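Local coordinates for protein DNA primase (Aquifex aeolicus, PDB 2AU3) that probably synthesises the short RNA primers that DNA polymerase extends during DNA replication, and carries a zinc ion in its N-terminal domain, at residues Asp162-Glu165 against Ala166-Thr170; Val180-Asp183 against Leu184-Arg188. All coordinates share one frame; numbering follows the deposited sequence.

Contact 1 (Asp162-Glu165 against Ala166-Thr170); sequences DLLE and AYLET
One ordered water bridges D162, E165 and A166 at the start of a short helix. It donates to D162 O at 2.8 Å and accepts from A166 N at 3.1 Å. D162 has positive phi and ends the preceding helix, 151-161, in a Schellman motif. L163 follows directly as the N-cap of helix 164-168. Its carbonyl O takes the N-H of Y167 at 2.9 Å, and the CB of Y167 lies close to the same oxygen. The L163 side chain itself packs back on L158 of helix 151-161. L164 repeats the i to i+4 bond: its O accepts from L168 N at 2.9 Å. On the same side of the helix, L164 CG and L168 CD1 meet at 4.3 Å, one helical turn apart. The C-cap of helix 151-161 and the N-cap of helix 164-168 follow each other directly, within the N-terminal part of the primase catalytic core. E165 starts away from the following turn, but its chain bends at chi2 (84°), which carries the carboxylate back toward the N-terminal end. There E165 OE1 accepts a bond from the same water at 3.2 Å. L168 N also makes a second, weak bond to E165 O at 3.3 Å, so its N-H is shared between two carbonyls. Farther on, Y167 has CG anti to its own N (chi1 -166°). This directs the ring toward helix 101-122, where A108, L109 and V112 touch it. T170 OG1 sits over the centre of one ring face, 3.6 Å above the plane. The same hydroxyl donates a very short bond to Y167 O and also bonds to N172 N, which probably fixes its rotation.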
ATOM      1  N   ASP A 162     -12.763 -17.034  17.059  1.00 28.39           N
ATOM      2  CA  ASP A 162     -12.585 -16.468  18.392  1.00 29.12           C
ATOM      3  C   ASP A 162     -11.841 -15.133  18.312  1.00 28.18           C
ATOM      4  O   ASP A 162     -10.998 -14.818  19.151  1.00 28.75           O
ATOM      5  CB  ASP A 162     -11.867 -17.478  19.324  1.00 30.25           C
ATOM      6  CG  ASP A 162     -11.789 -16.992  20.748  1.00 33.35           C
ATOM      7  OD1 ASP A 162     -12.699 -16.225  21.159  1.00 35.21           O
ATOM      8  OD2 ASP A 162     -10.840 -17.293  21.523  1.00 38.96           O
ATOM      9  N   LEU A 163     -12.180 -14.350  17.291  1.00 27.02           N
ATOM     10  CA  LEU A 163     -11.438 -13.148  16.944  1.00 25.92           C
ATOM     11  C   LEU A 163     -12.319 -11.897  16.991  1.00 25.77           C
ATOM     12  O   LEU A 163     -11.849 -10.814  16.683  1.00 25.71           O
ATOM     13  CB  LEU A 163     -10.831 -13.297  15.546  1.00 25.39           C
ATOM     14  CG  LEU A 163      -9.711 -14.333  15.352  1.00 24.18           C
ATOM     15  CD1 LEU A 163      -9.299 -14.439  13.871  1.00 21.80           C
ATOM     16  CD2 LEU A 163      -8.524 -13.987  16.207  1.00 23.59           C
ATOM     17  N   LEU A 164     -13.588 -12.046  17.371  1.00 25.04           N
ATOM     18  CA  LEU A 164     -14.538 -10.919  17.321  1.00 25.15           C
ATOM     19  C   LEU A 164     -14.139  -9.774  18.250  1.00 25.50           C
ATOM     20  O   LEU A 164     -14.099  -8.609  17.865  1.00 24.92           O
ATOM     21  CB  LEU A 164     -15.938 -11.388  17.675  1.00 25.17           C
ATOM     22  CG  LEU A 164     -17.032 -10.321  17.638  1.00 26.83           C
ATOM     23  CD1 LEU A 164     -17.044  -9.578  16.264  1.00 24.71           C
ATOM     24  CD2 LEU A 164     -18.386 -10.949  17.920  1.00 27.06           C
ATOM     25  N   GLU A 165     -13.840 -10.119  19.480  1.00 25.87           N
ATOM     26  CA  GLU A 165     -13.515  -9.120  20.483  1.00 27.32           C
ATOM     27  C   GLU A 165     -12.221  -8.375  20.116  1.00 26.39           C
ATOM     28  O   GLU A 165     -12.161  -7.150  20.176  1.00 26.10           O
ATOM     29  CB  GLU A 165     -13.407  -9.766  21.868  1.00 28.42           C
ATOM     30  CG  GLU A 165     -14.708 -10.375  22.362  1.00 34.40           C
ATOM     31  CD  GLU A 165     -14.957 -11.795  21.848  1.00 42.46           C
ATOM     32  OE1 GLU A 165     -14.110 -12.339  21.093  1.00 44.87           O
ATOM     33  OE2 GLU A 165     -16.018 -12.372  22.204  1.00 45.02           O
ATOM     34  N   ALA A 166     -11.202  -9.105  19.674  1.00 25.63           N
ATOM     35  CA  ALA A 166     -10.017  -8.449  19.127  1.00 24.39           C
ATOM     36  C   ALA A 166     -10.366  -7.540  17.956  1.00 23.95           C
ATOM     37  O   ALA A 166      -9.881  -6.410  17.888  1.00 24.57           O
ATOM     38  CB  ALA A 166      -8.996  -9.454  18.709  1.00 23.87           C
ATOM     39  N   TYR A 167     -11.187  -8.032  17.025  1.00 23.73           N
ATOM     40  CA  TYR A 167     -11.483  -7.262  15.819  1.00 22.95           C
ATOM     41  C   TYR A 167     -12.193  -5.948  16.144  1.00 23.89           C
ATOM     42  O   TYR A 167     -12.002  -4.947  15.451  1.00 22.75           O
ATOM     43  CB  TYR A 167     -12.274  -8.074  14.776  1.00 22.22           C
ATOM     44  CG  TYR A 167     -12.276  -7.394  13.405  1.00 19.99           C
ATOM     45  CD1 TYR A 167     -11.079  -7.202  12.709  1.00 18.79           C
ATOM     46  CD2 TYR A 167     -13.452  -6.894  12.840  1.00 20.75           C
ATOM     47  CE1 TYR A 167     -11.038  -6.560  11.464  1.00 17.66           C
ATOM     48  CE2 TYR A 167     -13.424  -6.232  11.585  1.00 19.92           C
ATOM     49  CZ  TYR A 167     -12.192  -6.078  10.910  1.00 15.28           C
ATOM     50  OH  TYR A 167     -12.132  -5.462   9.679  1.00 17.45           O
ATOM     51  N   LEU A 168     -13.001  -5.962  17.212  1.00 24.84           N
ATOM     52  CA  LEU A 168     -13.768  -4.790  17.649  1.00 25.52           C
ATOM     53  C   LEU A 168     -12.875  -3.622  18.028  1.00 26.49           C
ATOM     54  O   LEU A 168     -13.260  -2.473  17.862  1.00 26.84           O
ATOM     55  CB  LEU A 168     -14.697  -5.154  18.831  1.00 25.88           C
ATOM     56  CG  LEU A 168     -15.956  -5.972  18.490  1.00 25.17           C
ATOM     57  CD1 LEU A 168     -16.627  -6.589  19.744  1.00 26.07           C
ATOM     58  CD2 LEU A 168     -16.971  -5.143  17.669  1.00 26.68           C
ATOM     59  N   GLU A 169     -11.673  -3.915  18.523  1.00 27.19           N
ATOM     60  CA  GLU A 169     -10.674  -2.883  18.765  1.00 27.87           C
ATOM     61  C   GLU A 169     -10.235  -2.105  17.506  1.00 27.34           C
ATOM     62  O   GLU A 169      -9.627  -1.043  17.636  1.00 27.23           O
ATOM     63  CB  GLU A 169      -9.431  -3.469  19.462  1.00 28.72           C
ATOM     64  CG  GLU A 169      -9.678  -3.982  20.879  1.00 32.25           C
ATOM     65  CD  GLU A 169      -9.861  -2.864  21.897  1.00 36.95           C
ATOM     66  OE1 GLU A 169      -9.298  -1.760  21.690  1.00 37.78           O
ATOM     67  OE2 GLU A 169     -10.572  -3.088  22.905  1.00 39.42           O
ATOM     68  N   THR A 170     -10.510  -2.632  16.312  1.00 26.34           N
ATOM     69  CA  THR A 170     -10.130  -1.922  15.060  1.00 25.81           C
ATOM     70  C   THR A 170     -11.133  -0.850  14.653  1.00 25.68           C
ATOM     71  O   THR A 170     -10.806   0.032  13.856  1.00 25.62           O
ATOM     72  CB  THR A 170      -9.955  -2.878  13.873  1.00 25.53           C
ATOM     73  OG1 THR A 170     -11.197  -3.543  13.604  1.00 23.53           O
ATOM     74  CG2 THR A 170      -8.958  -4.005  14.195  1.00 25.06           C
TER
HETATM   75  O   HOH W   1     -11.067 -12.183  20.114  1.00 27.65           O

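Contact 2 (Val180-Asp183 against Leu184-Arg188); sequences VYRD and LFLRR
D183 and L186 close a type I beta turn, with L186 N donating to D183 O at 3.1 Å. The bond is fairly straight at the hydrogen, but the donor stands above the carbonyl plane. A type II turn overlaps it, from F185 to R188, and R188 N bonds to F185 O at 2.9 Å. R187 takes the positive phi (77°) that this second turn needs at its third position. The D183 side chain folds over the first turn. With CG anti to the backbone N (chi1 -174°), OD1 accepts from F185 N at 2.9 Å, and the donor lies well above the carboxylate plane. This is an Asx turn superposed on the beta turn, and it leads from strand 182-183 into strand 188-194 of the primase catalytic core. OD1 also lies at the edge of the F185 ring, 3.8 Å from its CD2. The other oxygen, OD2, bonds to Y116 OH of helix 101-122, so both carboxylate oxygens have a partner. With an alanine here, F185 N and Y116 OH would probably each lose a carboxylate oxygen as partner, and the polar tie to helix 101-122 would be lost. Beside the turn, R182 CG meets L186 CD2 at 4.3 Å. L186 CD1 lies over one face of the R187 guanidinium, nearer its border than its centre.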
ATOM      1  N   VAL A 180     -25.232  -6.993  18.018  1.00 34.84           N
ATOM      2  CA  VAL A 180     -25.446  -7.123  16.566  1.00 33.29           C
ATOM      3  C   VAL A 180     -24.491  -6.189  15.840  1.00 32.15           C
ATOM      4  O   VAL A 180     -24.260  -5.069  16.291  1.00 31.27           O
ATOM      5  CB  VAL A 180     -26.898  -6.804  16.150  1.00 33.41           C
ATOM      6  CG1 VAL A 180     -27.038  -6.853  14.628  1.00 33.61           C
ATOM      7  CG2 VAL A 180     -27.885  -7.784  16.813  1.00 32.71           C
ATOM      8  N   TYR A 181     -23.951  -6.648  14.710  1.00 30.68           N
ATOM      9  CA  TYR A 181     -22.857  -5.947  14.054  1.00 29.59           C
ATOM     10  C   TYR A 181     -23.103  -5.656  12.567  1.00 28.24           C
ATOM     11  O   TYR A 181     -23.723  -6.445  11.841  1.00 27.10           O
ATOM     12  CB  TYR A 181     -21.536  -6.698  14.265  1.00 29.81           C
ATOM     13  CG  TYR A 181     -21.217  -6.917  15.728  1.00 31.74           C
ATOM     14  CD1 TYR A 181     -20.661  -5.893  16.503  1.00 32.85           C
ATOM     15  CD2 TYR A 181     -21.528  -8.125  16.358  1.00 31.55           C
ATOM     16  CE1 TYR A 181     -20.400  -6.079  17.861  1.00 32.59           C
ATOM     17  CE2 TYR A 181     -21.271  -8.315  17.717  1.00 31.65           C
ATOM     18  CZ  TYR A 181     -20.690  -7.288  18.456  1.00 33.45           C
ATOM     19  OH  TYR A 181     -20.426  -7.456  19.805  1.00 36.02           O
ATOM     20  N   ARG A 182     -22.639  -4.492  12.140  1.00 26.43           N
ATOM     21  CA  ARG A 182     -22.622  -4.146  10.739  1.00 25.46           C
ATOM     22  C   ARG A 182     -21.203  -3.781  10.303  1.00 23.56           C
ATOM     23  O   ARG A 182     -20.534  -2.947  10.909  1.00 22.87           O
ATOM     24  CB  ARG A 182     -23.592  -3.001  10.443  1.00 25.67           C
ATOM     25  CG  ARG A 182     -23.738  -2.703   8.960  1.00 29.44           C
ATOM     26  CD  ARG A 182     -24.853  -1.720   8.655  1.00 33.16           C
ATOM     27  NE  ARG A 182     -24.369  -0.351   8.621  1.00 39.29           N
ATOM     28  CZ  ARG A 182     -24.697   0.588   9.490  1.00 42.98           C
ATOM     29  NH1 ARG A 182     -25.516   0.324  10.498  1.00 44.23           N
ATOM     30  NH2 ARG A 182     -24.194   1.807   9.351  1.00 46.83           N
ATOM     31  N   ASP A 183     -20.765  -4.429   9.241  1.00 21.95           N
ATOM     32  CA  ASP A 183     -19.452  -4.220   8.679  1.00 20.93           C
ATOM     33  C   ASP A 183     -19.389  -2.797   8.166  1.00 19.73           C
ATOM     34  O   ASP A 183     -20.215  -2.391   7.364  1.00 18.76           O
ATOM     35  CB  ASP A 183     -19.273  -5.177   7.503  1.00 20.18           C
ATOM     36  CG  ASP A 183     -17.872  -5.146   6.912  1.00 19.61           C
ATOM     37  OD1 ASP A 183     -17.028  -4.307   7.325  1.00 17.38           O
ATOM     38  OD2 ASP A 183     -17.541  -5.931   6.009  1.00 18.81           O
ATOM     39  N   LEU A 184     -18.395  -2.051   8.617  1.00 20.01           N
ATOM     40  CA  LEU A 184     -18.171  -0.701   8.117  1.00 19.93           C
ATOM     41  C   LEU A 184     -18.039  -0.662   6.575  1.00 19.88           C
ATOM     42  O   LEU A 184     -18.494   0.283   5.921  1.00 20.22           O
ATOM     43  CB  LEU A 184     -16.915  -0.115   8.770  1.00 20.89           C
ATOM     44  CG  LEU A 184     -16.435   1.277   8.337  1.00 21.19           C
ATOM     45  CD1 LEU A 184     -17.461   2.350   8.740  1.00 20.00           C
ATOM     46  CD2 LEU A 184     -15.042   1.599   8.910  1.00 21.03           C
ATOM     47  N   PHE A 185     -17.462  -1.713   6.012  1.00 18.71           N
ATOM     48  CA  PHE A 185     -17.165  -1.778   4.584  1.00 18.41           C
ATOM     49  C   PHE A 185     -18.234  -2.491   3.754  1.00 18.48           C
ATOM     50  O   PHE A 185     -18.037  -2.720   2.550  1.00 18.95           O
ATOM     51  CB  PHE A 185     -15.812  -2.451   4.396  1.00 18.14           C
ATOM     52  CG  PHE A 185     -14.707  -1.693   5.022  1.00 17.91           C
ATOM     53  CD1 PHE A 185     -14.187  -0.572   4.387  1.00 17.47           C
ATOM     54  CD2 PHE A 185     -14.233  -2.034   6.278  1.00 19.20           C
ATOM     55  CE1 PHE A 185     -13.184   0.170   4.979  1.00 18.00           C
ATOM     56  CE2 PHE A 185     -13.210  -1.289   6.882  1.00 16.64           C
ATOM     57  CZ  PHE A 185     -12.691  -0.199   6.232  1.00 17.14           C
ATOM     58  N   LEU A 186     -19.364  -2.820   4.383  1.00 17.46           N
ATOM     59  CA  LEU A 186     -20.446  -3.565   3.718  1.00 18.11           C
ATOM     60  C   LEU A 186     -20.702  -3.102   2.282  1.00 17.98           C
ATOM     61  O   LEU A 186     -20.855  -1.914   2.038  1.00 18.14           O
ATOM     62  CB  LEU A 186     -21.748  -3.496   4.534  1.00 17.40           C
ATOM     63  CG  LEU A 186     -22.902  -4.378   4.061  1.00 19.02           C
ATOM     64  CD1 LEU A 186     -22.502  -5.860   4.106  1.00 19.90           C
ATOM     65  CD2 LEU A 186     -24.121  -4.142   4.955  1.00 20.73           C
ATOM     66  N   ARG A 187     -20.679  -4.052   1.342  1.00 18.42           N
ATOM     67  CA  ARG A 187     -21.034  -3.792  -0.050  1.00 19.27           C
ATOM     68  C   ARG A 187     -19.943  -3.080  -0.843  1.00 18.61           C
ATOM     69  O   ARG A 187     -20.160  -2.708  -1.970  1.00 20.07           O
ATOM     70  CB  ARG A 187     -22.366  -3.012  -0.118  1.00 19.88           C
ATOM     71  CG  ARG A 187     -23.240  -3.315  -1.325  1.00 23.56           C
ATOM     72  CD  ARG A 187     -23.748  -4.760  -1.427  1.00 26.75           C
ATOM     73  NE  ARG A 187     -24.593  -5.138  -0.295  1.00 31.20           N
ATOM     74  CZ  ARG A 187     -24.534  -6.307   0.323  1.00 33.19           C
ATOM     75  NH1 ARG A 187     -23.670  -7.232  -0.075  1.00 34.68           N
ATOM     76  NH2 ARG A 187     -25.330  -6.554   1.349  1.00 33.83           N
ATOM     77  N   ARG A 188     -18.764  -2.895  -0.258  1.00 18.39           N
ATOM     78  CA  ARG A 188     -17.680  -2.192  -0.938  1.00 17.07           C
ATOM     79  C   ARG A 188     -16.622  -3.151  -1.439  1.00 16.40           C
ATOM     80  O   ARG A 188     -16.432  -4.226  -0.872  1.00 16.31           O
ATOM     81  CB  ARG A 188     -17.003  -1.177  -0.011  1.00 17.00           C
ATOM     82  CG  ARG A 188     -17.913  -0.064   0.463  1.00 17.16           C
ATOM     83  CD  ARG A 188     -17.250   0.943   1.401  1.00 18.26           C
ATOM     84  NE  ARG A 188     -18.253   1.960   1.721  1.00 17.34           N
ATOM     85  CZ  ARG A 188     -18.281   3.175   1.215  1.00 17.71           C
ATOM     86  NH1 ARG A 188     -17.296   3.595   0.415  1.00 16.45           N
ATOM     87  NH2 ARG A 188     -19.291   3.980   1.520  1.00 18.43           N
TER

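In the fold
Both contacts are local and lie in series, so neither nests in nor crosses the other. After helix 101-122 the chain reaches helix 151-161. Contact 1 then carries the chain from the end of that helix into helix 164-168. A short hairpin of strands 173-174 and 182-183 follows. Contact 2 turns the chain out of this hairpin toward strand 188-194 of the four-stranded antiparallel sheet. The two centres are about 14 Å apart. Y181 joins them directly: its CE1 lies 3.6 Å from L168 CD2, and its CE2 lies 3.9 Å from L164 CD2. L173 also touches L164, L168 and Y181. Helices 101-122 and 151-161 each contact both regions.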